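Long-range contacts in laccase (Botrytis aclada, PDB 3SQR), which is a multicopper oxidase that oxidises phenols such as hydroquinone while reducing dioxygen to water, and probably takes part in lignin degradation: residues 463-469 / 522-528; 409-413 / 534-539; 447-453 / 510-516. All coordinates share one frame. Residue numbers count along the deposited sequence, not the author numbering.

Contact 1 (463-469 / 522-528); sequences HPIHLHG and WLLHCHI. With CU (copper (II) ion), chain E; CU (copper (II) ion), chain D; CU (copper (II) ion), chain F.
His468, His466 and Pro464 lose the most surface in this buried pairing. Strands 463-467 and 522-526 run antiparallel, their axes at 171° and 4.6 Å apart at closest. Ile465 faces Cys526 and Leu467 faces Leu524 as non-hydrogen-bonded pairs. Between them His466 and His525 form a hydrogen-bonded pair: His466 N to His525 O is 2.8 Å, and His525 N to His466 O is 3.0 Å. Pro464 O takes His527 N at 2.8 Å, and Pro464 CD packs 3.6 Å from Ile528 CG1. His468 N donates to Leu523 O at 2.9 Å. Leu523 CB lies over one face of the His468 ring (chi1 m), a CH-pi contact 4.1 Å from the centroid. These strands and the residues just after them hold copper ligands of a cupredoxin domain. One copper is bound by His468 NE2 and His525 NE2, both at 2.0 Å, with a water at 2.1 Å and His170. His468 ND1 is hydrogen-bonded to Asp137. That water is 3.0 Å from His466 ND1 (chi1 t). Another copper has His463 ND1 at 2.0 Å and Cys526 SG at 2.2 Å, with His531, as in a type 1 site. His527 NE2 binds a third copper at 2.1 Å.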
loop_
_atom_site.group_PDB
_atom_site.type_symbol
_atom_site.label_atom_id
_atom_site.label_comp_id
_atom_site.label_asym_id
_atom_site.label_seq_id
_atom_site.Cartn_x
_atom_site.Cartn_y
_atom_site.Cartn_z
ATOM N N HIS A 463 10.833 -6.863 4.661
ATOM C CA HIS A 463 10.271 -6.453 3.377
ATOM C C HIS A 463 8.749 -6.477 3.450
ATOM O O HIS A 463 8.174 -7.515 3.772
ATOM C CB HIS A 463 10.702 -7.367 2.216
ATOM C CG HIS A 463 12.183 -7.484 2.052
ATOM N ND1 HIS A 463 12.896 -6.672 1.205
ATOM C CD2 HIS A 463 13.088 -8.315 2.637
ATOM C CE1 HIS A 463 14.190 -6.973 1.286
ATOM N NE2 HIS A 463 14.322 -7.996 2.115
ATOM N N PRO A 464 8.094 -5.318 3.226
ATOM C CA PRO A 464 6.615 -5.285 3.247
ATOM C C PRO A 464 6.047 -5.946 1.999
ATOM O O PRO A 464 6.154 -5.416 0.884
ATOM C CB PRO A 464 6.308 -3.799 3.278
ATOM C CG PRO A 464 7.515 -3.169 2.532
ATOM C CD PRO A 464 8.682 -3.985 2.973
ATOM N N ILE A 465 5.505 -7.141 2.167
ATOM C CA ILE A 465 5.130 -7.910 0.971
ATOM C C ILE A 465 3.639 -7.673 0.774
ATOM O O ILE A 465 2.827 -7.863 1.712
ATOM C CB ILE A 465 5.352 -9.428 1.216
ATOM C CG1 ILE A 465 6.833 -9.684 1.491
ATOM C CG2 ILE A 465 4.777 -10.258 0.045
ATOM C CD1 ILE A 465 7.739 -9.299 0.329
ATOM N N HIS A 466 3.298 -7.238 -0.431
ATOM C CA HIS A 466 1.938 -6.956 -0.816
ATOM C C HIS A 466 1.502 -8.010 -1.826
ATOM O O HIS A 466 2.210 -8.250 -2.817
ATOM C CB HIS A 466 1.894 -5.588 -1.494
ATOM C CG HIS A 466 0.551 -5.260 -2.068
ATOM N ND1 HIS A 466 0.377 -4.484 -3.205
ATOM C CD2 HIS A 466 -0.678 -5.530 -1.595
ATOM C CE1 HIS A 466 -0.914 -4.388 -3.443
ATOM N NE2 HIS A 466 -1.569 -5.008 -2.478
ATOM N N LEU A 467 0.343 -8.600 -1.583
ATOM C CA LEU A 467 -0.295 -9.523 -2.527
ATOM C C LEU A 467 -1.516 -8.864 -3.143
ATOM O O LEU A 467 -2.364 -8.385 -2.449
ATOM C CB LEU A 467 -0.784 -10.782 -1.794
ATOM C CG LEU A 467 -1.604 -11.794 -2.655
ATOM C CD1 LEU A 467 -0.832 -12.316 -3.843
ATOM C CD2 LEU A 467 -2.034 -13.030 -1.850
ATOM N N HIS A 468 -1.624 -8.875 -4.468
ATOM C CA HIS A 468 -2.759 -8.328 -5.169
ATOM C C HIS A 468 -3.879 -9.394 -5.254
ATOM O O HIS A 468 -3.609 -10.602 -5.207
ATOM C CB HIS A 468 -2.308 -7.917 -6.581
ATOM C CG HIS A 468 -1.468 -6.706 -6.623
ATOM N ND1 HIS A 468 -1.774 -5.622 -7.422
ATOM C CD2 HIS A 468 -0.330 -6.382 -5.974
ATOM C CE1 HIS A 468 -0.880 -4.675 -7.217
ATOM N NE2 HIS A 468 0.013 -5.119 -6.370
ATOM N N GLY A 469 -5.072 -8.944 -5.463
ATOM C CA GLY A 469 -6.256 -9.824 -5.694
ATOM C C GLY A 469 -6.766 -10.654 -4.536
ATOM O O GLY A 469 -7.755 -11.345 -4.650
ATOM N N TRP A 522 -1.956 -12.096 -10.465
ATOM C CA TRP A 522 -1.807 -11.321 -9.237
ATOM C C TRP A 522 -0.362 -11.115 -8.829
ATOM O O TRP A 522 0.338 -12.051 -8.499
ATOM C CB TRP A 522 -2.605 -12.004 -8.139
ATOM C CG TRP A 522 -3.999 -12.207 -8.535
ATOM C CD1 TRP A 522 -4.677 -13.398 -8.644
ATOM C CD2 TRP A 522 -4.929 -11.208 -8.904
ATOM N NE1 TRP A 522 -5.914 -13.203 -9.043
ATOM C CE2 TRP A 522 -6.151 -11.875 -9.189
ATOM C CE3 TRP A 522 -4.907 -9.822 -8.931
ATOM C CZ2 TRP A 522 -7.299 -11.210 -9.529
ATOM C CZ3 TRP A 522 -6.075 -9.142 -9.291
ATOM C CH2 TRP A 522 -7.253 -9.847 -9.611
ATOM N N LEU A 523 0.048 -9.884 -8.848
ATOM C CA LEU A 523 1.390 -9.503 -8.469
ATOM C C LEU A 523 1.599 -9.677 -6.951
ATOM O O LEU A 523 0.684 -9.425 -6.150
ATOM C CB LEU A 523 1.656 -8.060 -8.860
ATOM C CG LEU A 523 3.095 -7.561 -8.670
ATOM C CD1 LEU A 523 4.039 -8.334 -9.669
ATOM C CD2 LEU A 523 3.184 -6.075 -8.881
ATOM N N LEU A 524 2.774 -10.144 -6.560
ATOM C CA LEU A 524 3.167 -10.126 -5.163
ATOM C C LEU A 524 4.571 -9.530 -5.158
ATOM O O LEU A 524 5.399 -9.896 -5.959
ATOM C CB LEU A 524 3.199 -11.530 -4.570
ATOM C CG LEU A 524 3.813 -11.602 -3.159
ATOM C CD1 LEU A 524 3.090 -12.654 -2.326
ATOM C CD2 LEU A 524 5.348 -11.838 -3.258
ATOM N N HIS A 525 4.808 -8.557 -4.295
ATOM C CA HIS A 525 6.045 -7.854 -4.333
ATOM C C HIS A 525 6.333 -7.156 -3.047
ATOM O O HIS A 525 5.424 -6.913 -2.255
ATOM C CB HIS A 525 6.034 -6.824 -5.452
ATOM C CG HIS A 525 5.038 -5.739 -5.253
ATOM N ND1 HIS A 525 5.382 -4.478 -4.819
ATOM C CD2 HIS A 525 3.693 -5.735 -5.406
ATOM C CE1 HIS A 525 4.296 -3.728 -4.770
ATOM N NE2 HIS A 525 3.254 -4.478 -5.087
ATOM N N CYS A 526 7.617 -6.890 -2.829
ATOM C CA CYS A 526 8.021 -5.956 -1.785
ATOM C C CYS A 526 7.539 -4.554 -2.183
ATOM O O CYS A 526 7.689 -4.136 -3.354
ATOM C CB CYS A 526 9.540 -5.942 -1.641
ATOM S SG CYS A 526 9.998 -4.820 -0.376
ATOM N N HIS A 527 6.958 -3.844 -1.227
ATOM C CA HIS A 527 6.393 -2.527 -1.463
ATOM C C HIS A 527 7.408 -1.418 -1.216
ATOM O O HIS A 527 7.078 -0.207 -1.367
ATOM C CB HIS A 527 5.143 -2.284 -0.558
ATOM C CG HIS A 527 4.032 -1.536 -1.241
ATOM N ND1 HIS A 527 4.206 -0.269 -1.724
ATOM C CD2 HIS A 527 2.728 -1.866 -1.493
ATOM C CE1 HIS A 527 3.073 0.151 -2.261
ATOM N NE2 HIS A 527 2.158 -0.801 -2.157
ATOM N N ILE A 528 8.649 -1.776 -0.872
ATOM C CA ILE A 528 9.728 -0.786 -0.861
ATOM C C ILE A 528 9.978 -0.500 -2.354
ATOM O O ILE A 528 10.291 -1.423 -3.120
ATOM C CB ILE A 528 10.979 -1.303 -0.165
ATOM C CG1 ILE A 528 10.755 -1.491 1.334
ATOM C CG2 ILE A 528 12.181 -0.310 -0.458
ATOM C CD1 ILE A 528 11.886 -2.283 2.076
HETATM CU CU CU E . 1.447 -3.900 -5.700
HETATM CU CU CU D . 12.158 -5.185 0.072
HETATM CU CU CU F . 0.215 -0.492 -2.871
HETATM O O HOH W 1 1.246 -2.068 -4.718
#

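Contact 2 (409-413 / 534-539); sequences SSLLL and EGLAMQ
This is a loop-to-strand packing contact at the side of the third cupredoxin domain. The loop 409-413, which follows strand 402-406, lies against the turn and first residues of strand 537-542. The two parts run at 71° to each other from end to end, so they do not pair as strands. The loop backbone is extended throughout. The closest CA pair is Leu411 and Gly535, 4.3 Å apart. One hydrogen bond joins the segments there, from Leu411 N to Gly535 O at 3.2 Å and with an angle of 163°. Gly535 has positive phi (82°) and is the C' residue of a Schellman motif that ends helix 529-533, in which Leu536 N reaches back to His531 O. His531 is a ligand of the copper held by His463 and Cys526, so this turn lies just past a copper ligand. A CB on Gly535 would come 2.0 Å from Ser410 OG, a clash. Leu411 (chi1 t) points toward the strand and is the residue most covered. Its CD2 meets Ala537 CB at 3.8 Å, and its CD1 is 4.1 Å from Met538 CA. Leu413 CD2 lies 3.8 Å from Gln539 NE2. The polar ends are satisfied by other parts of the domain: Ser410 OG bonds Trp404 O, and Gln539 bonds Thr419 OG1 through OE1 and Tyr434 O through NE2. The loop is thus held to the strand mainly by shape and one backbone bond, and a glycine is called for at 535 both by its backbone angles and by the nearness of Ser410 OG.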
loop_
_atom_site.group_PDB
_atom_site.type_symbol
_atom_site.label_atom_id
_atom_site.label_comp_id
_atom_site.label_asym_id
_atom_site.label_seq_id
_atom_site.Cartn_x
_atom_site.Cartn_y
_atom_site.Cartn_z
ATOM N N SER A 409 15.383 -15.627 -10.030
ATOM C CA SER A 409 14.946 -14.820 -11.149
ATOM C C SER A 409 14.451 -13.450 -10.647
ATOM O O SER A 409 13.626 -13.368 -9.764
ATOM C CB SER A 409 13.811 -15.524 -11.906
ATOM O OG SER A 409 13.283 -14.685 -12.891
ATOM N N SER A 410 14.928 -12.394 -11.241
ATOM C CA SER A 410 14.421 -11.045 -10.906
ATOM C C SER A 410 13.304 -10.654 -11.855
ATOM O O SER A 410 13.434 -10.780 -13.078
ATOM C CB SER A 410 15.562 -10.055 -11.001
ATOM O OG SER A 410 15.220 -8.796 -10.471
ATOM N N LEU A 411 12.193 -10.147 -11.315
ATOM C CA LEU A 411 11.055 -9.750 -12.154
ATOM C C LEU A 411 11.399 -8.620 -13.080
ATOM O O LEU A 411 11.973 -7.584 -12.675
ATOM C CB LEU A 411 9.811 -9.364 -11.296
ATOM C CG LEU A 411 8.500 -9.237 -12.079
ATOM C CD1 LEU A 411 7.606 -10.434 -11.825
ATOM C CD2 LEU A 411 7.824 -7.925 -11.661
ATOM N N LEU A 412 11.080 -8.853 -14.347
ATOM C CA LEU A 412 11.226 -7.876 -15.379
ATOM C C LEU A 412 10.125 -8.101 -16.415
ATOM O O LEU A 412 10.045 -9.141 -17.111
ATOM C CB LEU A 412 12.628 -7.951 -15.971
ATOM C CG LEU A 412 12.950 -7.152 -17.218
ATOM C CD1 LEU A 412 12.747 -5.710 -16.883
ATOM C CD2 LEU A 412 14.384 -7.498 -17.608
ATOM N N LEU A 413 9.244 -7.105 -16.499
ATOM C CA LEU A 413 8.035 -7.241 -17.279
ATOM C C LEU A 413 8.173 -6.403 -18.551
ATOM O O LEU A 413 8.881 -5.408 -18.593
ATOM C CB LEU A 413 6.829 -6.775 -16.485
ATOM C CG LEU A 413 6.563 -7.520 -15.179
ATOM C CD1 LEU A 413 5.220 -7.025 -14.606
ATOM C CD2 LEU A 413 6.539 -8.998 -15.337
ATOM N N GLU A 534 13.712 -3.092 -8.435
ATOM C CA GLU A 534 14.809 -4.074 -8.485
ATOM C C GLU A 534 14.357 -5.505 -8.652
ATOM O O GLU A 534 15.150 -6.422 -8.518
ATOM C CB GLU A 534 15.682 -3.876 -7.248
ATOM C CG GLU A 534 16.449 -2.580 -7.346
ATOM C CD GLU A 534 16.874 -1.967 -6.055
ATOM O OE1 GLU A 534 16.744 -2.602 -4.998
ATOM O OE2 GLU A 534 17.363 -0.790 -6.097
ATOM N N GLY A 535 13.069 -5.719 -8.927
ATOM C CA GLY A 535 12.566 -7.002 -9.191
ATOM C C GLY A 535 12.211 -7.941 -8.063
ATOM O O GLY A 535 12.043 -9.167 -8.317
ATOM N N LEU A 536 12.003 -7.446 -6.843
ATOM C CA LEU A 536 11.585 -8.302 -5.779
ATOM C C LEU A 536 10.098 -8.541 -5.843
ATOM O O LEU A 536 9.318 -7.910 -5.139
ATOM C CB LEU A 536 11.942 -7.702 -4.380
ATOM C CG LEU A 536 12.218 -8.720 -3.312
ATOM C CD1 LEU A 536 12.762 -8.040 -2.053
ATOM C CD2 LEU A 536 11.003 -9.521 -2.962
ATOM N N ALA A 537 9.727 -9.498 -6.645
ATOM C CA ALA A 537 8.368 -9.662 -7.033
ATOM C C ALA A 537 8.185 -10.971 -7.758
ATOM O O ALA A 537 9.097 -11.449 -8.409
ATOM C CB ALA A 537 7.952 -8.476 -7.952
ATOM N N MET A 538 6.963 -11.498 -7.690
ATOM C CA MET A 538 6.548 -12.574 -8.512
ATOM C C MET A 538 5.047 -12.394 -8.778
ATOM O O MET A 538 4.479 -11.360 -8.443
ATOM C CB MET A 538 6.889 -13.902 -7.881
ATOM C CG MET A 538 6.429 -14.016 -6.453
ATOM S SD MET A 538 4.735 -14.239 -6.351
ATOM C CE MET A 538 4.591 -15.916 -7.090
ATOM N N GLN A 539 4.439 -13.319 -9.471
ATOM C CA GLN A 539 3.024 -13.213 -9.707
ATOM C C GLN A 539 2.397 -14.574 -9.807
ATOM O O GLN A 539 3.025 -15.522 -10.227
ATOM C CB GLN A 539 2.727 -12.358 -10.947
ATOM C CG GLN A 539 3.166 -12.977 -12.269
ATOM C CD GLN A 539 3.032 -12.011 -13.423
ATOM O OE1 GLN A 539 1.937 -11.634 -13.825
ATOM N NE2 GLN A 539 4.171 -11.621 -13.972
#

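Contact 3 (447-453 / 510-516); sequences EWVVYVI and LAIAFKL
Strands 448-453 and 510-515 run antiparallel, at 159° and 4.4 Å between axes at closest. They are adjacent inner strands of one sheet of a cupredoxin beta-sandwich, with strand 387-398 beside the first and strand 472-478 beside the second. Val449 with Phe514, Tyr451 with Ile512 and Ile453 with Leu510 are hydrogen-bonded pairs, each joined by two bonds. Tyr451 N to Ile512 O is 2.7 Å. Val449 N to Phe514 O is 2.9 Å. Trp448 with Lys515, Val450 with Ala513 and Val452 with Ala511 are the non-hydrogen-bonded pairs between. Beyond the ladder, Leu516 N bonds Glu447 O at 2.8 Å.

Side chains alternate in face. Val450, Val452, Ala511 and Ala513 share one face; Val450 CG2 is 3.8 Å from Ala513 CB. Lys515 CB makes a CH-pi contact over the Trp448 six-membered ring, 3.8 Å from its centroid, and a long salt bridge of 3.8 Å links Glu447 OE1 and Lys515 NZ. The other face turns to the opposing sheet, where Phe514 meets Leu467 and Leu510 meets Ile465. There Phe514 (chi1 p) receives Val449 CG1 (Val449 chi1 p) in a CH-pi contact over the ring, 3.3 Å from its centroid.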
loop_
_atom_site.group_PDB
_atom_site.type_symbol
_atom_site.label_atom_id
_atom_site.label_comp_id
_atom_site.label_asym_id
_atom_site.label_seq_id
_atom_site.Cartn_x
_atom_site.Cartn_y
_atom_site.Cartn_z
ATOM N N GLU A 447 -8.001 -26.216 -2.062
ATOM C CA GLU A 447 -8.528 -24.971 -2.619
ATOM C C GLU A 447 -7.713 -23.788 -2.110
ATOM O O GLU A 447 -7.979 -22.680 -2.511
ATOM C CB GLU A 447 -9.972 -24.753 -2.167
ATOM C CG GLU A 447 -10.933 -25.942 -2.425
ATOM C CD GLU A 447 -12.376 -25.601 -2.102
ATOM O OE1 GLU A 447 -12.614 -25.016 -1.007
ATOM O OE2 GLU A 447 -13.259 -25.915 -2.957
ATOM N N TRP A 448 -6.823 -24.047 -1.157
ATOM C CA TRP A 448 -5.951 -23.012 -0.588
ATOM C C TRP A 448 -4.534 -23.194 -1.033
ATOM O O TRP A 448 -4.088 -24.320 -1.386
ATOM C CB TRP A 448 -6.003 -23.037 0.923
ATOM C CG TRP A 448 -7.269 -22.652 1.456
ATOM C CD1 TRP A 448 -8.403 -23.404 1.502
ATOM C CD2 TRP A 448 -7.583 -21.398 2.090
ATOM N NE1 TRP A 448 -9.407 -22.699 2.107
ATOM C CE2 TRP A 448 -8.948 -21.447 2.438
ATOM C CE3 TRP A 448 -6.871 -20.240 2.342
ATOM C CZ2 TRP A 448 -9.589 -20.403 3.087
ATOM C CZ3 TRP A 448 -7.506 -19.196 2.975
ATOM C CH2 TRP A 448 -8.855 -19.281 3.341
ATOM N N VAL A 449 -3.813 -22.070 -1.057
ATOM C CA VAL A 449 -2.383 -22.077 -1.216
ATOM C C VAL A 449 -1.737 -21.435 0.001
ATOM O O VAL A 449 -2.273 -20.454 0.499
ATOM C CB VAL A 449 -1.916 -21.375 -2.506
ATOM C CG1 VAL A 449 -2.442 -19.951 -2.615
ATOM C CG2 VAL A 449 -0.396 -21.371 -2.548
ATOM N N VAL A 450 -0.679 -22.061 0.522
ATOM C CA VAL A 450 0.240 -21.404 1.471
ATOM C C VAL A 450 1.495 -21.081 0.674
ATOM O O VAL A 450 2.128 -21.936 0.019
ATOM C CB VAL A 450 0.577 -22.207 2.691
ATOM C CG1 VAL A 450 1.766 -21.534 3.476
ATOM C CG2 VAL A 450 -0.613 -22.356 3.578
ATOM N N TYR A 451 1.804 -19.793 0.639
ATOM C CA TYR A 451 2.937 -19.307 -0.082
ATOM C C TYR A 451 3.939 -18.893 0.970
ATOM O O TYR A 451 3.644 -18.068 1.863
ATOM C CB TYR A 451 2.566 -18.100 -0.954
ATOM C CG TYR A 451 3.719 -17.493 -1.667
ATOM C CD1 TYR A 451 4.312 -18.119 -2.749
ATOM C CD2 TYR A 451 4.222 -16.245 -1.286
ATOM C CE1 TYR A 451 5.348 -17.539 -3.419
ATOM C CE2 TYR A 451 5.277 -15.682 -1.951
ATOM C CZ TYR A 451 5.835 -16.322 -3.021
ATOM O OH TYR A 451 6.897 -15.734 -3.679
ATOM N N VAL A 452 5.105 -19.521 0.919
ATOM C CA VAL A 452 6.167 -19.237 1.883
ATOM C C VAL A 452 7.246 -18.495 1.119
ATOM O O VAL A 452 7.775 -18.980 0.163
ATOM C CB VAL A 452 6.798 -20.537 2.529
ATOM C CG1 VAL A 452 7.959 -20.130 3.466
ATOM C CG2 VAL A 452 5.789 -21.296 3.385
ATOM N N ILE A 453 7.587 -17.308 1.591
ATOM C CA ILE A 453 8.642 -16.575 0.975
ATOM C C ILE A 453 9.723 -16.414 2.053
ATOM O O ILE A 453 9.455 -16.027 3.187
ATOM C CB ILE A 453 8.176 -15.216 0.405
ATOM C CG1 ILE A 453 9.358 -14.533 -0.294
ATOM C CG2 ILE A 453 7.467 -14.373 1.475
ATOM C CD1 ILE A 453 8.967 -13.362 -1.186
ATOM N N LEU A 510 7.944 -15.610 5.676
ATOM C CA LEU A 510 6.575 -15.252 5.784
ATOM C C LEU A 510 5.793 -16.314 5.029
ATOM O O LEU A 510 6.089 -16.583 3.871
ATOM C CB LEU A 510 6.392 -13.883 5.152
ATOM C CG LEU A 510 4.957 -13.424 4.980
ATOM C CD1 LEU A 510 4.271 -13.167 6.371
ATOM C CD2 LEU A 510 4.872 -12.189 4.055
ATOM N N ALA A 511 4.840 -16.912 5.738
ATOM C CA ALA A 511 3.976 -17.916 5.151
ATOM C C ALA A 511 2.583 -17.308 5.143
ATOM O O ALA A 511 2.000 -17.053 6.189
ATOM C CB ALA A 511 4.025 -19.233 5.988
ATOM N N ILE A 512 2.085 -17.068 3.931
ATOM C CA ILE A 512 0.783 -16.452 3.716
ATOM C C ILE A 512 -0.096 -17.397 2.940
ATOM O O ILE A 512 0.314 -17.946 1.936
ATOM C CB ILE A 512 0.904 -15.076 2.981
ATOM C CG1 ILE A 512 1.631 -15.179 1.670
ATOM C CG2 ILE A 512 1.513 -14.005 3.905
ATOM C CD1 ILE A 512 1.443 -13.933 0.788
ATOM N N ALA A 513 -1.301 -17.571 3.413
ATOM C CA ALA A 513 -2.294 -18.419 2.774
ATOM C C ALA A 513 -3.365 -17.572 2.106
ATOM O O ALA A 513 -3.769 -16.527 2.620
ATOM C CB ALA A 513 -2.950 -19.321 3.844
ATOM N N PHE A 514 -3.848 -18.035 0.963
ATOM C CA PHE A 514 -5.060 -17.463 0.385
ATOM C C PHE A 514 -5.772 -18.528 -0.431
ATOM O O PHE A 514 -5.198 -19.568 -0.712
ATOM C CB PHE A 514 -4.718 -16.238 -0.461
ATOM C CG PHE A 514 -3.714 -16.498 -1.542
ATOM C CD1 PHE A 514 -2.350 -16.374 -1.303
ATOM C CD2 PHE A 514 -4.123 -16.816 -2.853
ATOM C CE1 PHE A 514 -1.456 -16.616 -2.240
ATOM C CE2 PHE A 514 -3.189 -16.994 -3.831
ATOM C CZ PHE A 514 -1.856 -16.874 -3.534
ATOM N N LYS A 515 -7.071 -18.324 -0.616
ATOM C CA LYS A 515 -7.937 -19.268 -1.296
ATOM C C LYS A 515 -7.955 -19.003 -2.773
ATOM O O LYS A 515 -7.905 -17.832 -3.239
ATOM C CB LYS A 515 -9.333 -19.144 -0.721
ATOM C CG LYS A 515 -10.207 -20.326 -1.103
ATOM C CD LYS A 515 -11.456 -20.326 -0.365
ATOM C CE LYS A 515 -12.276 -21.542 -0.804
ATOM N NZ LYS A 515 -13.620 -21.431 -0.211
ATOM N N LEU A 516 -8.052 -20.086 -3.548
ATOM C CA LEU A 516 -8.187 -19.972 -4.972
ATOM C C LEU A 516 -9.592 -19.513 -5.290
ATOM O O LEU A 516 -10.486 -20.315 -5.545
ATOM C CB LEU A 516 -7.827 -21.339 -5.625
ATOM C CG LEU A 516 -6.322 -21.562 -5.812
ATOM C CD1 LEU A 516 -5.545 -21.136 -4.650
ATOM C CD2 LEU A 516 -6.015 -23.047 -6.172
#

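How the contacts relate
Following the chain, 409-413 comes first. Its partner is 534-539, so contact 2 closes the longest loop, and contacts 1 and 3 nest inside it. Contact 3 closes the loop from 447-453 to 510-516, and contact 1 that from 463-469 to 522-528, so these two cross. Contact 3 joins strands of one sheet and contact 1 strands of the other. The sheets face each other where Leu467 CD2 lies 3.4 Å from Phe514 CD1. Strand 537-542 of contact 2 lies beside strand 520-526 of contact 1 in the same sheet: Leu524 N is 2.8 Å from Met538 O, a probable hydrogen bond. Met538 CG also reaches Tyr451 OH of contact 3, at 3.3 Å.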